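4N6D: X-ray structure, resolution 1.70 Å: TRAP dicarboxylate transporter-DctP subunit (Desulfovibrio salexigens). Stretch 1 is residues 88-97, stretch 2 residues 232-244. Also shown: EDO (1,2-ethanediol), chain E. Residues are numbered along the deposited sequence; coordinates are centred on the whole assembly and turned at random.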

# COMPACT_ATOMS: atom_id res chain seq x y z
N ALA A 88 15.30 14.19 9.94
CA ALA A 88 13.91 14.57 9.90
C ALA A 88 13.27 14.04 11.17
O ALA A 88 13.71 13.03 11.70
CB ALA A 88 13.19 14.01 8.70
N ASP A 89 12.24 14.72 11.66
CA ASP A 89 11.52 14.22 12.82
C ASP A 89 10.62 13.04 12.47
O ASP A 89 10.44 12.14 13.28
CB ASP A 89 10.69 15.33 13.48
CG ASP A 89 11.57 16.48 14.00
OD1 ASP A 89 12.32 16.25 14.97
OD2 ASP A 89 11.51 17.58 13.41
N ILE A 90 10.07 13.07 11.27
CA ILE A 90 9.06 12.11 10.83
C ILE A 90 9.35 11.73 9.40
O ILE A 90 9.87 12.54 8.63
CB ILE A 90 7.64 12.74 10.89
CG1 ILE A 90 7.30 13.19 12.30
CG2 ILE A 90 6.58 11.76 10.34
CD1 ILE A 90 6.04 14.08 12.35
N GLY A 91 9.06 10.49 9.05
CA GLY A 91 9.25 10.04 7.69
C GLY A 91 8.28 8.93 7.31
O GLY A 91 7.68 8.29 8.19
N CYS A 92 8.12 8.75 6.00
CA CYS A 92 7.23 7.75 5.40
C CYS A 92 8.02 6.61 4.78
O CYS A 92 8.88 6.82 3.90
CB CYS A 92 6.39 8.40 4.32
SG CYS A 92 5.20 7.26 3.54
N VAL A 93 7.72 5.40 5.24
CA VAL A 93 8.42 4.21 4.79
C VAL A 93 7.50 3.26 4.03
O VAL A 93 6.44 2.89 4.53
CB VAL A 93 9.05 3.46 5.97
CG1 VAL A 93 9.75 2.19 5.49
CG2 VAL A 93 10.03 4.38 6.73
N SER A 94 7.91 2.87 2.83
CA SER A 94 7.25 1.80 2.09
C SER A 94 7.93 0.50 2.49
O SER A 94 9.07 0.26 2.12
CB SER A 94 7.39 2.03 0.58
OG SER A 94 6.80 0.96 -0.15
N LEU A 95 7.25 -0.34 3.25
CA LEU A 95 7.94 -1.48 3.86
C LEU A 95 8.55 -2.44 2.84
O LEU A 95 9.60 -3.02 3.10
CB LEU A 95 7.00 -2.26 4.79
CG LEU A 95 6.20 -1.46 5.82
CD1 LEU A 95 5.43 -2.44 6.73
CD2 LEU A 95 7.08 -0.54 6.67
N ALA A 96 7.88 -2.61 1.72
CA ALA A 96 8.31 -3.55 0.69
C ALA A 96 9.68 -3.22 0.12
O ALA A 96 10.34 -4.10 -0.44
CB ALA A 96 7.28 -3.61 -0.45
N TYR A 97 10.11 -1.96 0.23
CA TYR A 97 11.40 -1.54 -0.30
C TYR A 97 12.57 -1.99 0.59
O TYR A 97 13.74 -1.84 0.20
CB TYR A 97 11.44 -0.02 -0.47
CG TYR A 97 12.67 0.52 -1.18
CD1 TYR A 97 13.00 0.08 -2.46
CD2 TYR A 97 13.49 1.46 -0.59
CE1 TYR A 97 14.11 0.55 -3.11
CE2 TYR A 97 14.62 1.95 -1.25
CZ TYR A 97 14.91 1.49 -2.51
OH TYR A 97 16.04 1.95 -3.19
N VAL A 232 -1.49 -5.48 -1.65
CA VAL A 232 -1.29 -4.06 -1.41
C VAL A 232 0.16 -3.81 -0.97
O VAL A 232 0.92 -4.74 -0.69
CB VAL A 232 -2.24 -3.51 -0.30
CG1 VAL A 232 -3.72 -3.72 -0.64
CG2 VAL A 232 -1.92 -4.16 1.04
N TYR A 233 0.55 -2.54 -0.94
CA TYR A 233 1.81 -2.10 -0.39
C TYR A 233 1.57 -1.41 0.94
O TYR A 233 0.85 -0.41 0.98
CB TYR A 233 2.51 -1.11 -1.32
CG TYR A 233 2.88 -1.72 -2.64
CD1 TYR A 233 4.04 -2.47 -2.78
CD2 TYR A 233 2.05 -1.57 -3.73
CE1 TYR A 233 4.36 -3.06 -3.99
CE2 TYR A 233 2.37 -2.14 -4.95
CZ TYR A 233 3.52 -2.88 -5.07
OH TYR A 233 3.84 -3.46 -6.28
N PRO A 234 2.17 -1.92 2.02
CA PRO A 234 2.03 -1.29 3.33
C PRO A 234 3.09 -0.20 3.59
O PRO A 234 4.24 -0.29 3.15
CB PRO A 234 2.24 -2.45 4.30
CG PRO A 234 3.22 -3.34 3.58
CD PRO A 234 2.90 -3.20 2.11
N PHE A 235 2.66 0.81 4.35
CA PHE A 235 3.50 1.95 4.70
C PHE A 235 3.43 2.19 6.20
O PHE A 235 2.41 1.91 6.82
CB PHE A 235 2.97 3.22 4.03
CG PHE A 235 3.07 3.24 2.53
CD1 PHE A 235 2.16 2.55 1.74
CD2 PHE A 235 4.06 3.96 1.91
CE1 PHE A 235 2.25 2.57 0.38
CE2 PHE A 235 4.15 3.99 0.53
CZ PHE A 235 3.24 3.28 -0.24
N ALA A 236 4.51 2.74 6.75
CA ALA A 236 4.52 3.22 8.12
C ALA A 236 4.98 4.67 8.16
O ALA A 236 5.89 5.06 7.42
CB ALA A 236 5.45 2.36 8.98
N ILE A 237 4.34 5.45 9.01
CA ILE A 237 4.83 6.79 9.34
C ILE A 237 5.56 6.70 10.68
O ILE A 237 4.98 6.33 11.71
CB ILE A 237 3.70 7.81 9.41
CG1 ILE A 237 2.89 7.83 8.09
CG2 ILE A 237 4.27 9.19 9.76
CD1 ILE A 237 3.73 8.05 6.82
N ILE A 238 6.86 6.99 10.64
CA ILE A 238 7.72 6.82 11.81
C ILE A 238 8.22 8.17 12.31
O ILE A 238 8.44 9.09 11.52
CB ILE A 238 8.94 5.88 11.51
CG1 ILE A 238 9.73 6.34 10.28
CG2 ILE A 238 8.47 4.43 11.33
CD1 ILE A 238 11.12 5.67 10.13
N MET A 239 8.42 8.26 13.63
CA MET A 239 8.93 9.47 14.24
C MET A 239 10.16 9.15 15.08
O MET A 239 10.22 8.12 15.77
CB MET A 239 7.83 10.10 15.10
CG MET A 239 8.28 11.36 15.82
SD MET A 239 6.92 12.22 16.60
CE MET A 239 7.63 13.84 16.83
N ASN A 240 11.14 10.04 15.02
CA ASN A 240 12.37 9.92 15.80
C ASN A 240 12.03 9.88 17.28
O ASN A 240 11.18 10.64 17.75
CB ASN A 240 13.25 11.13 15.50
CG ASN A 240 14.45 11.20 16.39
OD1 ASN A 240 14.39 11.79 17.46
ND2 ASN A 240 15.56 10.61 15.95
N MET A 241 12.65 8.97 18.02
CA MET A 241 12.30 8.79 19.42
C MET A 241 12.63 10.00 20.29
O MET A 241 11.86 10.34 21.19
CB MET A 241 12.96 7.54 20.00
CG MET A 241 12.44 7.19 21.35
SD MET A 241 10.79 6.53 21.23
CE MET A 241 11.16 4.95 20.47
N ASN A 242 13.76 10.66 20.05
CA ASN A 242 14.03 11.88 20.80
C ASN A 242 12.98 12.96 20.54
O ASN A 242 12.53 13.66 21.45
CB ASN A 242 15.43 12.40 20.49
CG ASN A 242 16.50 11.44 20.95
OD1 ASN A 242 17.14 10.78 20.14
ND2 ASN A 242 16.70 11.37 22.23
N SER A 243 12.57 13.09 19.28
CA SER A 243 11.49 14.01 18.95
C SER A 243 10.19 13.66 19.66
O SER A 243 9.52 14.55 20.21
CB SER A 243 11.27 14.06 17.43
OG SER A 243 12.50 14.37 16.76
N TRP A 244 9.80 12.38 19.65
CA TRP A 244 8.61 11.93 20.36
C TRP A 244 8.71 12.22 21.86
O TRP A 244 7.78 12.75 22.50
CB TRP A 244 8.41 10.43 20.13
CG TRP A 244 7.31 9.85 20.95
CD1 TRP A 244 7.44 9.02 22.04
CD2 TRP A 244 5.91 10.08 20.78
NE1 TRP A 244 6.19 8.71 22.54
CE2 TRP A 244 5.24 9.36 21.80
CE3 TRP A 244 5.14 10.82 19.88
CZ2 TRP A 244 3.85 9.35 21.91
CZ3 TRP A 244 3.76 10.81 20.00
CH2 TRP A 244 3.14 10.09 21.02
C1 EDO E . 11.19 4.32 1.36
O1 EDO E . 10.58 3.16 1.92
C2 EDO E . 11.58 5.17 2.55
O2 EDO E . 12.25 4.30 3.48
O HOH W 1 5.38 -1.32 0.82

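Residues 90-94 and the strand beginning at Pro234 run antiparallel as neighbours in one sheet, their axes 4.7 Å apart at closest approach and their directions 151° apart. Gly91 and Ile238 form a hydrogen-bonded pair, Gly91 N to Ile238 O and Ile238 N to Gly91 O both measuring 2.9 Å; Val93 and Ala236 repeat it, with Val93 N to Ala236 O and Ala236 N to Val93 O also 2.9 Å. The ladder is extended by Asn240 N donating to Asp89 O (2.8 Å) and Leu95 N to Pro234 O (3.0 Å). Proline lacks an amide hydrogen, but its carbonyl remains a full acceptor, and Pro234 O also takes a hydrogen bond from a water (2.8 Å to the water oxygen) that accepts from Ala96 N.

Side chains alternate between the two faces. On one, Ile90 CG2 meets Ile237 CG2 at 3.5 Å, and Cys92 CB lies 3.7 Å from Ile237 CD1; branched aliphatic chains suit extended backbone and fill such a buried layer. Cys92 SG, polarizable yet largely apolar, approaches Phe235 CD2 at 3.9 Å, obliquely to the ring. On the other face, Val93 CG2 touches Ile238 CD1 (3.8 Å), while the small Ala236 leaves its CB 4.1 Å from Leu95 CD2. Leucine, just past the strand in a 3-10 segment, also sets CD1 4.0 Å from Pro234 CG. Gly91 adds no side chain here, so its part in the pairing is carried by backbone.

Polar chemistry gathers where the second strand gives way to a helix. Asn240 occupies the N-cap: its OD1 accepts from Ser243 N (2.9 Å), satisfying an amide that has no preceding turn to bond with. Ser243 OG in turn donates to Asp89 OD1 at 2.6 Å, a short bond to a carboxylate that ties the helix's first turn to the other stretch.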